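Local coordinates for glycoside hydrolase family 16 protein (Akkermansia muciniphila, PDB 6T2N) that probably acts as an endo-beta-galactosidase of the O-glycanase type, cutting within mucin O-glycan chains to begin their breakdown in the gut, at residues M144-P155 against V292-Q303. Residues are numbered along the deposited sequence; the frame is centred on the assembly and turned at random.
Sequences MFGRLEVRAKVP and VKFLIDYVRFYQ. With CA (calcium ion), chain C.
Arg151 lies across from both Asp297 and Tyr298, where an extra residue in strand 292-302 makes a classic beta bulge against strand 146-153. CB of Arg151 sits over the Tyr298 ring, 3.7 Å from its centroid, a CH-pi contact. A chi1 of 60° places the ring between this CB and, over its opposite face, the guanidinium carbon of Arg300. Replacing Tyr298 by an alanine would probably open a gap between Arg151 and Arg300, leaving both without the ring they lie against. Arg151 then bends at chi2 (130°), bringing NH1 to a long salt bridge with Asp297 OD2 (3.4 Å), while Asp297 OD1 binds calcium at 2.7 Å. The Asp297 backbone O also binds the ion; Glu59 and Gly98 supply further ligands. Arg300 forms a salt bridge with Glu59. Arg147 NE does so with Glu149 OE2 (2.8 Å), its NH1 with Glu230. Their backbones form hydrogen-bonded pairs, Arg147 with Tyr302 and Glu149 with Arg300. On the other face, aliphatic side chains suit the apolar space between sheets: Val299 lies beside Val150, and Leu148 and Val150 reach strand 160-168. Such antiparallel pairing, one face buried against a second sheet, is characteristic of the GH16 beta-jelly-roll sandwich, here with calcium on the outer face.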
loop_
_atom_site.group_PDB
_atom_site.type_symbol
_atom_site.label_atom_id
_atom_site.label_comp_id
_atom_site.label_asym_id
_atom_site.label_seq_id
_atom_site.Cartn_x
_atom_site.Cartn_y
_atom_site.Cartn_z
ATOM N N MET A 144 -12.139 -1.800 -7.740
ATOM C CA MET A 144 -13.322 -0.967 -7.320
ATOM C C MET A 144 -14.433 -1.807 -6.708
ATOM O O MET A 144 -15.232 -2.344 -7.410
ATOM C CB MET A 144 -13.924 -0.157 -8.460
ATOM C CG MET A 144 -14.805 0.927 -7.941
ATOM S SD MET A 144 -15.020 2.207 -9.186
ATOM C CE MET A 144 -16.682 2.761 -8.793
ATOM N N PHE A 145 -14.437 -1.857 -5.403
ATOM C CA PHE A 145 -15.336 -2.682 -4.573
ATOM C C PHE A 145 -14.780 -4.117 -4.634
ATOM O O PHE A 145 -14.544 -4.776 -5.735
ATOM C CB PHE A 145 -16.837 -2.515 -4.939
ATOM C CG PHE A 145 -17.334 -1.084 -5.019
ATOM C CD1 PHE A 145 -16.905 -0.133 -4.104
ATOM C CD2 PHE A 145 -18.176 -0.686 -6.035
ATOM C CE1 PHE A 145 -17.270 1.187 -4.231
ATOM C CE2 PHE A 145 -18.564 0.635 -6.147
ATOM C CZ PHE A 145 -18.119 1.566 -5.236
ATOM N N GLY A 146 -14.596 -4.633 -3.438
ATOM C CA GLY A 146 -14.576 -6.081 -3.248
ATOM C C GLY A 146 -13.803 -6.335 -2.004
ATOM O O GLY A 146 -13.634 -5.399 -1.229
ATOM N N ARG A 147 -13.323 -7.551 -1.863
ATOM C CA ARG A 147 -12.535 -7.967 -0.696
ATOM C C ARG A 147 -11.147 -8.272 -1.218
ATOM O O ARG A 147 -11.036 -9.095 -2.168
ATOM C CB ARG A 147 -13.154 -9.205 -0.049
ATOM C CG ARG A 147 -12.288 -9.824 1.037
ATOM C CD ARG A 147 -12.702 -11.250 1.250
ATOM N NE ARG A 147 -12.082 -11.792 2.443
ATOM C CZ ARG A 147 -12.501 -11.563 3.678
ATOM N NH1 ARG A 147 -13.530 -10.766 3.902
ATOM N NH2 ARG A 147 -11.875 -12.106 4.697
ATOM N N LEU A 148 -10.160 -7.631 -0.603
ATOM C CA LEU A 148 -8.740 -7.716 -0.982
ATOM C C LEU A 148 -7.967 -8.270 0.190
ATOM O O LEU A 148 -7.957 -7.588 1.245
ATOM C CB LEU A 148 -8.223 -6.330 -1.319
ATOM C CG LEU A 148 -6.779 -6.315 -1.799
ATOM C CD1 LEU A 148 -6.544 -7.289 -2.968
ATOM C CD2 LEU A 148 -6.423 -4.885 -2.169
ATOM N N GLU A 149 -7.402 -9.462 -0.015
ATOM C CA GLU A 149 -6.732 -10.270 1.023
ATOM C C GLU A 149 -5.246 -10.204 0.721
ATOM O O GLU A 149 -4.872 -10.528 -0.427
ATOM C CB GLU A 149 -7.178 -11.726 0.969
ATOM C CG GLU A 149 -8.637 -11.948 1.277
ATOM C CD GLU A 149 -9.007 -13.413 1.414
ATOM O OE1 GLU A 149 -8.088 -14.271 1.250
ATOM O OE2 GLU A 149 -10.203 -13.691 1.716
ATOM N N VAL A 150 -4.440 -9.783 1.690
ATOM C CA VAL A 150 -2.967 -9.742 1.522
ATOM C C VAL A 150 -2.339 -10.374 2.757
ATOM O O VAL A 150 -2.498 -9.837 3.879
ATOM C CB VAL A 150 -2.425 -8.329 1.236
ATOM C CG1 VAL A 150 -0.894 -8.354 1.139
ATOM C CG2 VAL A 150 -3.028 -7.747 -0.046
ATOM N N ARG A 151 -1.651 -11.491 2.521
ATOM C CA ARG A 151 -0.961 -12.261 3.583
ATOM C C ARG A 151 0.538 -11.991 3.529
ATOM O O ARG A 151 1.110 -12.190 2.422
ATOM C CB ARG A 151 -1.199 -13.756 3.454
ATOM C CG ARG A 151 -0.728 -14.458 4.714
ATOM C CD ARG A 151 -1.733 -15.408 5.329
ATOM N NE ARG A 151 -1.146 -16.129 6.452
ATOM C CZ ARG A 151 -0.187 -17.044 6.308
ATOM N NH1 ARG A 151 0.322 -17.320 5.113
ATOM N NH2 ARG A 151 0.300 -17.658 7.366
ATOM N N ALA A 152 1.121 -11.551 4.667
ATOM C CA ALA A 152 2.498 -11.002 4.728
ATOM C C ALA A 152 3.141 -11.119 6.121
ATOM O O ALA A 152 2.503 -10.797 7.170
ATOM C CB ALA A 152 2.479 -9.566 4.252
ATOM N N LYS A 153 4.417 -11.498 6.116
ATOM C CA LYS A 153 5.316 -11.408 7.289
ATOM C C LYS A 153 6.137 -10.128 7.169
ATOM O O LYS A 153 6.572 -9.819 6.063
ATOM C CB LYS A 153 6.272 -12.593 7.345
ATOM C CG LYS A 153 6.722 -12.893 8.764
ATOM C CD LYS A 153 7.531 -14.165 8.951
ATOM C CE LYS A 153 8.955 -13.800 9.307
ATOM N NZ LYS A 153 9.778 -15.000 9.559
ATOM N N VAL A 154 6.309 -9.383 8.253
ATOM C CA VAL A 154 6.965 -8.047 8.179
ATOM C C VAL A 154 8.332 -8.160 8.822
ATOM O O VAL A 154 8.544 -8.938 9.767
ATOM C CB VAL A 154 6.177 -6.874 8.808
ATOM C CG1 VAL A 154 4.920 -6.545 8.013
ATOM C CG2 VAL A 154 5.861 -7.033 10.297
ATOM N N PRO A 155 9.288 -7.357 8.300
ATOM C CA PRO A 155 10.652 -7.343 8.821
ATOM C C PRO A 155 10.562 -6.705 10.200
ATOM O O PRO A 155 9.560 -6.166 10.477
ATOM C CB PRO A 155 11.389 -6.462 7.818
ATOM C CG PRO A 155 10.300 -5.522 7.310
ATOM C CD PRO A 155 9.099 -6.425 7.168
ATOM N N VAL A 292 17.183 -6.937 5.368
ATOM C CA VAL A 292 15.907 -7.296 6.015
ATOM C C VAL A 292 14.967 -7.561 4.845
ATOM O O VAL A 292 15.266 -6.990 3.730
ATOM C CB VAL A 292 15.615 -6.140 6.980
ATOM C CG1 VAL A 292 14.236 -5.548 6.859
ATOM C CG2 VAL A 292 15.934 -6.563 8.389
ATOM N N LYS A 293 13.988 -8.459 5.055
ATOM C CA LYS A 293 12.981 -8.884 4.032
ATOM C C LYS A 293 11.507 -8.611 4.437
ATOM O O LYS A 293 11.122 -8.794 5.586
ATOM C CB LYS A 293 13.178 -10.378 3.784
ATOM C CG LYS A 293 14.494 -10.776 3.159
ATOM C CD LYS A 293 14.596 -12.272 2.860
ATOM C CE LYS A 293 16.033 -12.725 2.658
ATOM N NZ LYS A 293 16.123 -14.155 2.265
ATOM N N PHE A 294 10.676 -8.285 3.468
ATOM C CA PHE A 294 9.202 -8.188 3.628
ATOM C C PHE A 294 8.664 -9.260 2.689
ATOM O O PHE A 294 9.028 -9.182 1.459
ATOM C CB PHE A 294 8.691 -6.771 3.296
ATOM C CG PHE A 294 7.225 -6.448 3.442
ATOM C CD1 PHE A 294 6.409 -7.088 4.352
ATOM C CD2 PHE A 294 6.688 -5.373 2.758
ATOM C CE1 PHE A 294 5.083 -6.708 4.541
ATOM C CE2 PHE A 294 5.366 -4.994 2.942
ATOM C CZ PHE A 294 4.559 -5.692 3.807
ATOM N N LEU A 295 7.938 -10.241 3.249
ATOM C CA LEU A 295 7.435 -11.402 2.492
ATOM C C LEU A 295 5.935 -11.249 2.306
ATOM O O LEU A 295 5.217 -11.121 3.341
ATOM C CB LEU A 295 7.769 -12.664 3.284
ATOM C CG LEU A 295 9.255 -12.824 3.588
ATOM C CD1 LEU A 295 9.521 -14.108 4.327
ATOM C CD2 LEU A 295 10.075 -12.760 2.306
ATOM N N ILE A 296 5.463 -11.270 1.060
ATOM C CA ILE A 296 3.995 -11.334 0.786
ATOM C C ILE A 296 3.694 -12.751 0.307
ATOM O O ILE A 296 4.120 -13.105 -0.825
ATOM C CB ILE A 296 3.550 -10.286 -0.252
ATOM C CG1 ILE A 296 3.710 -8.867 0.269
ATOM C CG2 ILE A 296 2.139 -10.550 -0.690
ATOM C CD1 ILE A 296 5.000 -8.243 -0.132
ATOM N N ASP A 297 2.996 -13.539 1.113
ATOM C CA ASP A 297 2.602 -14.890 0.641
ATOM C C ASP A 297 1.604 -14.737 -0.524
ATOM O O ASP A 297 1.784 -15.381 -1.539
ATOM C CB ASP A 297 2.161 -15.787 1.796
ATOM C CG ASP A 297 2.053 -17.248 1.407
ATOM O OD1 ASP A 297 2.959 -17.781 0.710
ATOM O OD2 ASP A 297 1.078 -17.851 1.819
ATOM N N TYR A 298 0.564 -13.931 -0.420
ATOM C CA TYR A 298 -0.395 -13.827 -1.545
ATOM C C TYR A 298 -1.172 -12.506 -1.542
ATOM O O TYR A 298 -1.238 -11.757 -0.529
ATOM C CB TYR A 298 -1.334 -15.036 -1.578
ATOM C CG TYR A 298 -2.188 -15.248 -0.359
ATOM C CD1 TYR A 298 -3.230 -14.382 -0.032
ATOM C CD2 TYR A 298 -1.987 -16.344 0.458
ATOM C CE1 TYR A 298 -4.033 -14.604 1.082
ATOM C CE2 TYR A 298 -2.787 -16.587 1.566
ATOM C CZ TYR A 298 -3.811 -15.716 1.877
ATOM O OH TYR A 298 -4.550 -15.953 2.986
ATOM N N VAL A 299 -1.710 -12.230 -2.723
ATOM C CA VAL A 299 -2.679 -11.137 -2.981
ATOM C C VAL A 299 -3.854 -11.762 -3.719
ATOM O O VAL A 299 -3.622 -12.338 -4.791
ATOM C CB VAL A 299 -2.013 -10.001 -3.770
ATOM C CG1 VAL A 299 -3.016 -8.915 -4.157
ATOM C CG2 VAL A 299 -0.829 -9.440 -2.990
ATOM N N ARG A 300 -5.041 -11.729 -3.108
ATOM C CA ARG A 300 -6.311 -12.245 -3.681
ATOM C C ARG A 300 -7.391 -11.186 -3.561
ATOM O O ARG A 300 -7.696 -10.767 -2.407
ATOM C CB ARG A 300 -6.751 -13.471 -2.905
ATOM C CG ARG A 300 -5.638 -14.493 -2.811
ATOM C CD ARG A 300 -6.112 -15.661 -1.993
ATOM N NE ARG A 300 -5.129 -16.727 -1.952
ATOM C CZ ARG A 300 -5.037 -17.594 -0.965
ATOM N NH1 ARG A 300 -5.839 -17.523 0.077
ATOM N NH2 ARG A 300 -4.145 -18.548 -1.004
ATOM N N PHE A 301 -7.903 -10.766 -4.716
ATOM C CA PHE A 301 -9.063 -9.855 -4.858
ATOM C C PHE A 301 -10.318 -10.671 -5.181
ATOM O O PHE A 301 -10.237 -11.430 -6.171
ATOM C CB PHE A 301 -8.810 -8.874 -5.993
ATOM C CG PHE A 301 -9.903 -7.853 -6.126
ATOM C CD1 PHE A 301 -10.333 -7.134 -5.022
ATOM C CD2 PHE A 301 -10.482 -7.592 -7.349
ATOM C CE1 PHE A 301 -11.301 -6.159 -5.135
ATOM C CE2 PHE A 301 -11.432 -6.594 -7.468
ATOM C CZ PHE A 301 -11.833 -5.880 -6.365
ATOM N N TYR A 302 -11.401 -10.531 -4.396
ATOM C CA TYR A 302 -12.731 -11.176 -4.648
ATOM C C TYR A 302 -13.889 -10.152 -4.744
ATOM O O TYR A 302 -13.809 -9.061 -4.134
ATOM C CB TYR A 302 -13.105 -12.162 -3.539
ATOM C CG TYR A 302 -12.163 -13.310 -3.273
ATOM C CD1 TYR A 302 -11.022 -13.135 -2.504
ATOM C CD2 TYR A 302 -12.450 -14.589 -3.713
ATOM C CE1 TYR A 302 -10.175 -14.191 -2.203
ATOM C CE2 TYR A 302 -11.618 -15.656 -3.420
ATOM C CZ TYR A 302 -10.480 -15.461 -2.656
ATOM O OH TYR A 302 -9.635 -16.495 -2.358
ATOM N N GLN A 303 -14.965 -10.518 -5.457
ATOM C CA GLN A 303 -16.180 -9.671 -5.697
ATOM C C GLN A 303 -17.470 -10.512 -5.703
ATOM O O GLN A 303 -17.548 -11.511 -6.432
ATOM C CB GLN A 303 -16.090 -8.941 -7.051
ATOM C CG GLN A 303 -15.098 -7.758 -7.062
ATOM C CD GLN A 303 -15.160 -6.900 -8.389
ATOM O OE1 GLN A 303 -15.310 -7.628 -9.450
ATOM N NE2 GLN A 303 -14.912 -5.504 -8.341
HETATM CA CA CA C . 2.357 -17.903 -1.956
#